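Nucleoporin nup120 (Schizosaccharomyces pombe, PDB 4GQ2) serves as a structural component of the nuclear pore complex, whose nucleoporins can also act as docking partners for transport factors. Local coordinates at residues D661-S666 with L791-I796; L91-E96 with Y779-S784. One frame throughout, in Å; residues are numbered along the deposited sequence.

Contact 1 of 2, residues D661-S666 with L791-I796; sequences DIYNHS and LHATVI
This is apolar packing of a loop, just ahead of the short strand 664-665, against a helix, in the helical part of the chain. Residues 661-666 follow helix 646-658 and run into that strand; residues 791-796 belong to helix 790-803. Tyr663 carries most of the contact. Its CG lies anti to its own carbonyl carbon (chi1 -74°), and the ring reaches over one turn of the helix. At the base of the ring, Ala793 CB sits 3.8 Å from Tyr663 CG, coming in obliquely. Ile796 meets the ring at its edge, near the ring plane, with CG2 3.7 Å from Tyr663 CD2. At the far end the phenol oxygen only approaches the imidazole: Tyr663 OH is 4.1 Å from His792 CD2, at the edge of the histidine ring. Ile796 CG2 is anti to the backbone N, and this also turns it to the Asp661 backbone, with Asp661 O 3.0 Å away. The side chain of Asp661 leads away from the helix. Tyr663 also touches Ser797 and Cys782. An aromatic ring set obliquely across residues i, i+1 and i+4 of a helix is plain loop-to-helix packing, joining loop 661-666 of the helical domain to helix 790-803.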
loop_
_atom_site.group_PDB
_atom_site.type_symbol
_atom_site.label_atom_id
_atom_site.label_comp_id
_atom_site.label_asym_id
_atom_site.label_seq_id
_atom_site.Cartn_x
_atom_site.Cartn_y
_atom_site.Cartn_z
ATOM N N ASP A 661 2.704 1.310 26.278
ATOM C CA ASP A 661 3.546 2.395 26.776
ATOM C C ASP A 661 3.732 3.490 25.728
ATOM O O ASP A 661 3.464 3.293 24.538
ATOM C CB ASP A 661 4.918 1.867 27.208
ATOM C CG ASP A 661 5.108 1.893 28.713
ATOM O OD1 ASP A 661 4.250 2.462 29.419
ATOM O OD2 ASP A 661 6.126 1.353 29.190
ATOM N N ILE A 662 4.181 4.651 26.178
ATOM C CA ILE A 662 4.537 5.708 25.249
ATOM C C ILE A 662 5.992 6.101 25.473
ATOM O O ILE A 662 6.413 6.368 26.600
ATOM C CB ILE A 662 3.563 6.918 25.310
ATOM C CG1 ILE A 662 3.739 7.812 24.070
ATOM C CG2 ILE A 662 3.721 7.702 26.609
ATOM C CD1 ILE A 662 2.601 8.781 23.817
ATOM N N TYR A 663 6.763 6.085 24.393
ATOM C CA TYR A 663 8.140 6.530 24.447
ATOM C C TYR A 663 8.214 7.989 24.055
ATOM O O TYR A 663 7.218 8.576 23.619
ATOM C CB TYR A 663 9.034 5.653 23.572
ATOM C CG TYR A 663 9.286 4.306 24.198
ATOM C CD1 TYR A 663 10.354 4.111 25.073
ATOM C CD2 TYR A 663 8.439 3.229 23.949
ATOM C CE1 TYR A 663 10.582 2.878 25.663
ATOM C CE2 TYR A 663 8.660 1.993 24.534
ATOM C CZ TYR A 663 9.731 1.823 25.388
ATOM O OH TYR A 663 9.950 0.597 25.969
ATOM N N ASN A 664 9.390 8.578 24.233
ATOM C CA ASN A 664 9.584 9.980 23.935
ATOM C C ASN A 664 9.551 10.216 22.431
ATOM O O ASN A 664 10.284 9.570 21.677
ATOM C CB ASN A 664 10.899 10.463 24.540
ATOM C CG ASN A 664 11.062 10.046 25.995
ATOM O OD1 ASN A 664 11.753 9.074 26.299
ATOM N ND2 ASN A 664 10.413 10.772 26.900
ATOM N N HIS A 665 8.669 11.116 22.001
ATOM C CA HIS A 665 8.640 11.568 20.616
ATOM C C HIS A 665 9.921 12.269 20.305
ATOM O O HIS A 665 10.437 13.026 21.133
ATOM C CB HIS A 665 7.465 12.496 20.380
ATOM C CG HIS A 665 7.376 13.008 18.966
ATOM N ND1 HIS A 665 6.964 12.236 17.942
ATOM C CD2 HIS A 665 7.671 14.257 18.425
ATOM C CE1 HIS A 665 6.990 12.954 16.803
ATOM N NE2 HIS A 665 7.421 14.191 17.101
ATOM N N SER A 666 10.453 12.033 19.110
ATOM C CA SER A 666 11.811 12.457 18.808
ATOM C C SER A 666 11.948 13.627 17.857
ATOM O O SER A 666 11.055 13.921 17.059
ATOM C CB SER A 666 12.635 11.288 18.277
ATOM O OG SER A 666 13.870 11.750 17.749
ATOM N N LEU A 791 13.476 1.646 16.772
ATOM C CA LEU A 791 12.519 0.790 16.075
ATOM C C LEU A 791 11.363 0.387 16.986
ATOM O O LEU A 791 10.208 0.696 16.687
ATOM C CB LEU A 791 13.204 -0.441 15.488
ATOM C CG LEU A 791 12.311 -1.547 14.915
ATOM C CD1 LEU A 791 11.445 -1.054 13.760
ATOM C CD2 LEU A 791 13.185 -2.712 14.475
ATOM N N HIS A 792 11.677 -0.283 18.096
ATOM C CA HIS A 792 10.664 -0.682 19.073
ATOM C C HIS A 792 9.882 0.490 19.630
ATOM O O HIS A 792 8.675 0.378 19.885
ATOM C CB HIS A 792 11.300 -1.486 20.208
ATOM C CG HIS A 792 10.303 -1.968 21.236
ATOM N ND1 HIS A 792 9.592 -3.100 21.077
ATOM C CD2 HIS A 792 9.883 -1.406 22.439
ATOM C CE1 HIS A 792 8.768 -3.267 22.131
ATOM N NE2 HIS A 792 8.946 -2.229 22.963
ATOM N N ALA A 793 10.550 1.626 19.819
ATOM C CA ALA A 793 9.886 2.800 20.390
ATOM C C ALA A 793 8.883 3.402 19.417
ATOM O O ALA A 793 7.803 3.822 19.821
ATOM C CB ALA A 793 10.903 3.847 20.841
ATOM N N THR A 794 9.243 3.450 18.137
ATOM C CA THR A 794 8.352 4.015 17.119
ATOM C C THR A 794 7.094 3.154 16.949
ATOM O O THR A 794 5.969 3.668 16.973
ATOM C CB THR A 794 9.094 4.256 15.796
ATOM O OG1 THR A 794 10.224 5.098 16.057
ATOM C CG2 THR A 794 8.197 4.938 14.760
ATOM N N VAL A 795 7.285 1.843 16.832
ATOM C CA VAL A 795 6.162 0.919 16.774
ATOM C C VAL A 795 5.231 1.179 17.954
ATOM O O VAL A 795 4.068 1.562 17.764
ATOM C CB VAL A 795 6.629 -0.550 16.760
ATOM C CG1 VAL A 795 5.430 -1.484 16.714
ATOM C CG2 VAL A 795 7.551 -0.805 15.574
ATOM N N ILE A 796 5.760 1.003 19.167
ATOM C CA ILE A 796 4.982 1.156 20.400
ATOM C C ILE A 796 4.270 2.505 20.457
ATOM O O ILE A 796 3.082 2.570 20.780
ATOM C CB ILE A 796 5.858 0.903 21.658
ATOM C CG1 ILE A 796 6.026 -0.599 21.904
ATOM C CG2 ILE A 796 5.278 1.568 22.900
ATOM C CD1 ILE A 796 4.763 -1.317 22.340
#

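Contact 2 of 2, residues L91-E96 with Y779-S784; sequences LNSKKE and YSECFS
The two backbones stay well apart, with the closest CA atoms, those of Asn92 and Glu781, 9.2 Å from each other, so side chains make the contact. Residues 91-96 form a loop between strands 83-88 and 101-106 of the propeller domain. Tyr779 comes just before strand 780-781. Its CG is anti to the backbone N (chi1 179°), which sends the ring out to the loop, tip first. There its hydroxyl meets Ser93 in a hydrogen bond, with Ser93 OG 3.1 Å from Tyr779 OH. Either hydroxyl could be the donor. Ser93 OG lies near the plane of the ring, at its edge. The serine takes the crowded position between its backbone N and carbonyl carbon (chi1 40°). The CB itself is also close, with Ser93 CB 3.3 Å from Tyr779 OH. Glu781 points to the same serine on an extended chain, but its OE1 remains 4.1 Å from Ser93 OG. Glu781 OE2 is hydrogen-bonded instead to the hydroxyl of Ser666. The Tyr779 side chain is buried among Leu674 of helix 672-703, Pro790 and Thr794 of helix 790-803, and the loop residue Pro670. Leu91 packs on Phe673 of helix 672-703, and Asn92 touches Pro790, so the propeller loop meets the starts of both helices beside the two-stranded sheet.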
loop_
_atom_site.group_PDB
_atom_site.type_symbol
_atom_site.label_atom_id
_atom_site.label_comp_id
_atom_site.label_asym_id
_atom_site.label_seq_id
_atom_site.Cartn_x
_atom_site.Cartn_y
_atom_site.Cartn_z
ATOM N N LEU A 91 19.583 2.444 11.863
ATOM C CA LEU A 91 18.302 2.620 12.554
ATOM C C LEU A 91 18.248 3.927 13.339
ATOM O O LEU A 91 17.172 4.502 13.523
ATOM C CB LEU A 91 18.028 1.434 13.489
ATOM C CG LEU A 91 17.059 0.325 13.051
ATOM C CD1 LEU A 91 16.994 0.190 11.545
ATOM C CD2 LEU A 91 17.417 -1.012 13.688
ATOM N N ASN A 92 19.413 4.383 13.803
ATOM C CA ASN A 92 19.529 5.634 14.557
ATOM C C ASN A 92 19.395 6.855 13.660
ATOM O O ASN A 92 19.665 6.788 12.459
ATOM C CB ASN A 92 20.866 5.700 15.301
ATOM C CG ASN A 92 20.970 4.677 16.418
ATOM O OD1 ASN A 92 20.033 4.482 17.196
ATOM N ND2 ASN A 92 22.123 4.021 16.505
ATOM N N SER A 93 18.966 7.965 14.245
ATOM C CA SER A 93 18.922 9.232 13.519
ATOM C C SER A 93 20.318 9.843 13.460
ATOM O O SER A 93 21.090 9.733 14.417
ATOM C CB SER A 93 17.926 10.209 14.162
ATOM O OG SER A 93 17.969 10.157 15.579
ATOM N N LYS A 94 20.647 10.466 12.334
ATOM C CA LYS A 94 21.918 11.169 12.203
ATOM C C LYS A 94 21.732 12.679 12.084
ATOM O O LYS A 94 20.607 13.179 12.040
ATOM C CB LYS A 94 22.730 10.623 11.020
ATOM C CG LYS A 94 23.784 9.595 11.413
ATOM C CD LYS A 94 23.279 8.160 11.312
ATOM C CE LYS A 94 23.860 7.431 10.106
ATOM N NZ LYS A 94 23.475 8.032 8.797
ATOM N N LYS A 95 22.853 13.394 12.066
ATOM C CA LYS A 95 22.877 14.809 11.726
ATOM C C LYS A 95 23.091 14.956 10.219
ATOM O O LYS A 95 23.599 15.981 9.755
ATOM C CB LYS A 95 24.026 15.509 12.460
ATOM C CG LYS A 95 23.751 15.902 13.903
ATOM C CD LYS A 95 24.893 16.753 14.445
ATOM C CE LYS A 95 24.590 17.313 15.829
ATOM N NZ LYS A 95 24.703 16.293 16.909
ATOM N N GLU A 96 22.702 13.932 9.458
ATOM C CA GLU A 96 23.136 13.803 8.062
ATOM C C GLU A 96 21.986 13.708 7.050
ATOM O O GLU A 96 20.867 13.353 7.419
ATOM C CB GLU A 96 24.080 12.600 7.918
ATOM C CG GLU A 96 25.332 12.678 8.787
ATOM C CD GLU A 96 26.514 11.916 8.211
ATOM O OE1 GLU A 96 26.802 12.076 7.004
ATOM O OE2 GLU A 96 27.170 11.169 8.971
ATOM N N TYR A 779 7.842 8.976 14.929
ATOM C CA TYR A 779 9.226 8.622 15.220
ATOM C C TYR A 779 9.557 8.904 16.679
ATOM O O TYR A 779 9.267 9.984 17.197
ATOM C CB TYR A 779 10.192 9.361 14.288
ATOM C CG TYR A 779 11.645 9.049 14.568
ATOM C CD1 TYR A 779 12.115 7.740 14.509
ATOM C CD2 TYR A 779 12.549 10.059 14.899
ATOM C CE1 TYR A 779 13.440 7.445 14.764
ATOM C CE2 TYR A 779 13.881 9.772 15.158
ATOM C CZ TYR A 779 14.317 8.462 15.089
ATOM O OH TYR A 779 15.630 8.147 15.343
ATOM N N SER A 780 10.148 7.921 17.345
ATOM C CA SER A 780 10.330 8.002 18.784
ATOM C C SER A 780 11.595 7.326 19.281
ATOM O O SER A 780 12.126 6.404 18.651
ATOM C CB SER A 780 9.111 7.416 19.504
ATOM O OG SER A 780 7.963 8.220 19.281
ATOM N N GLU A 781 12.069 7.798 20.428
ATOM C CA GLU A 781 13.246 7.229 21.062
ATOM C C GLU A 781 12.994 6.989 22.531
ATOM O O GLU A 781 12.118 7.621 23.127
ATOM C CB GLU A 781 14.441 8.153 20.879
ATOM C CG GLU A 781 15.109 8.012 19.529
ATOM C CD GLU A 781 16.256 8.977 19.358
ATOM O OE1 GLU A 781 17.414 8.508 19.300
ATOM O OE2 GLU A 781 15.998 10.200 19.295
ATOM N N CYS A 782 13.750 6.051 23.100
ATOM C CA CYS A 782 13.775 5.829 24.541
ATOM C C CYS A 782 14.920 6.657 25.099
ATOM O O CYS A 782 16.087 6.316 24.901
ATOM C CB CYS A 782 13.974 4.345 24.855
ATOM S SG CYS A 782 13.873 3.933 26.615
ATOM N N PHE A 783 14.590 7.757 25.773
ATOM C CA PHE A 783 15.614 8.707 26.221
ATOM C C PHE A 783 16.486 8.194 27.373
ATOM O O PHE A 783 17.704 8.378 27.360
ATOM C CB PHE A 783 15.012 10.084 26.555
ATOM C CG PHE A 783 14.642 10.912 25.341
ATOM C CD1 PHE A 783 15.159 10.618 24.077
ATOM C CD2 PHE A 783 13.801 12.014 25.474
ATOM C CE1 PHE A 783 14.818 11.383 22.970
ATOM C CE2 PHE A 783 13.459 12.787 24.369
ATOM C CZ PHE A 783 13.966 12.469 23.115
ATOM N N SER A 784 15.867 7.535 28.350
ATOM C CA SER A 784 16.595 7.049 29.527
ATOM C C SER A 784 17.483 5.836 29.240
ATOM O O SER A 784 18.565 5.704 29.820
ATOM C CB SER A 784 15.631 6.742 30.682
ATOM O OG SER A 784 14.654 5.791 30.302
#

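Contacts 1 and 2 have centres about 10 Å apart and share one small antiparallel sheet. Its two strands, 664-665 and 780-781, bring one segment of each contact together. The backbone probably bonds twice across it: Asn664 O lies 2.8 Å from Glu781 N, and Ser666 N lies 3.0 Å from Tyr779 O. The side chain of Asn664 adds a bond to Phe783 N. Helix 790-803 follows strand 780-781 in the chain and serves both contacts, packing on Tyr663 in contact 1 and bordering Tyr779 in contact 2. Together they join the propeller loop 91-96, by way of Tyr779 and the two-stranded sheet, to loop 661-666 and helix 790-803.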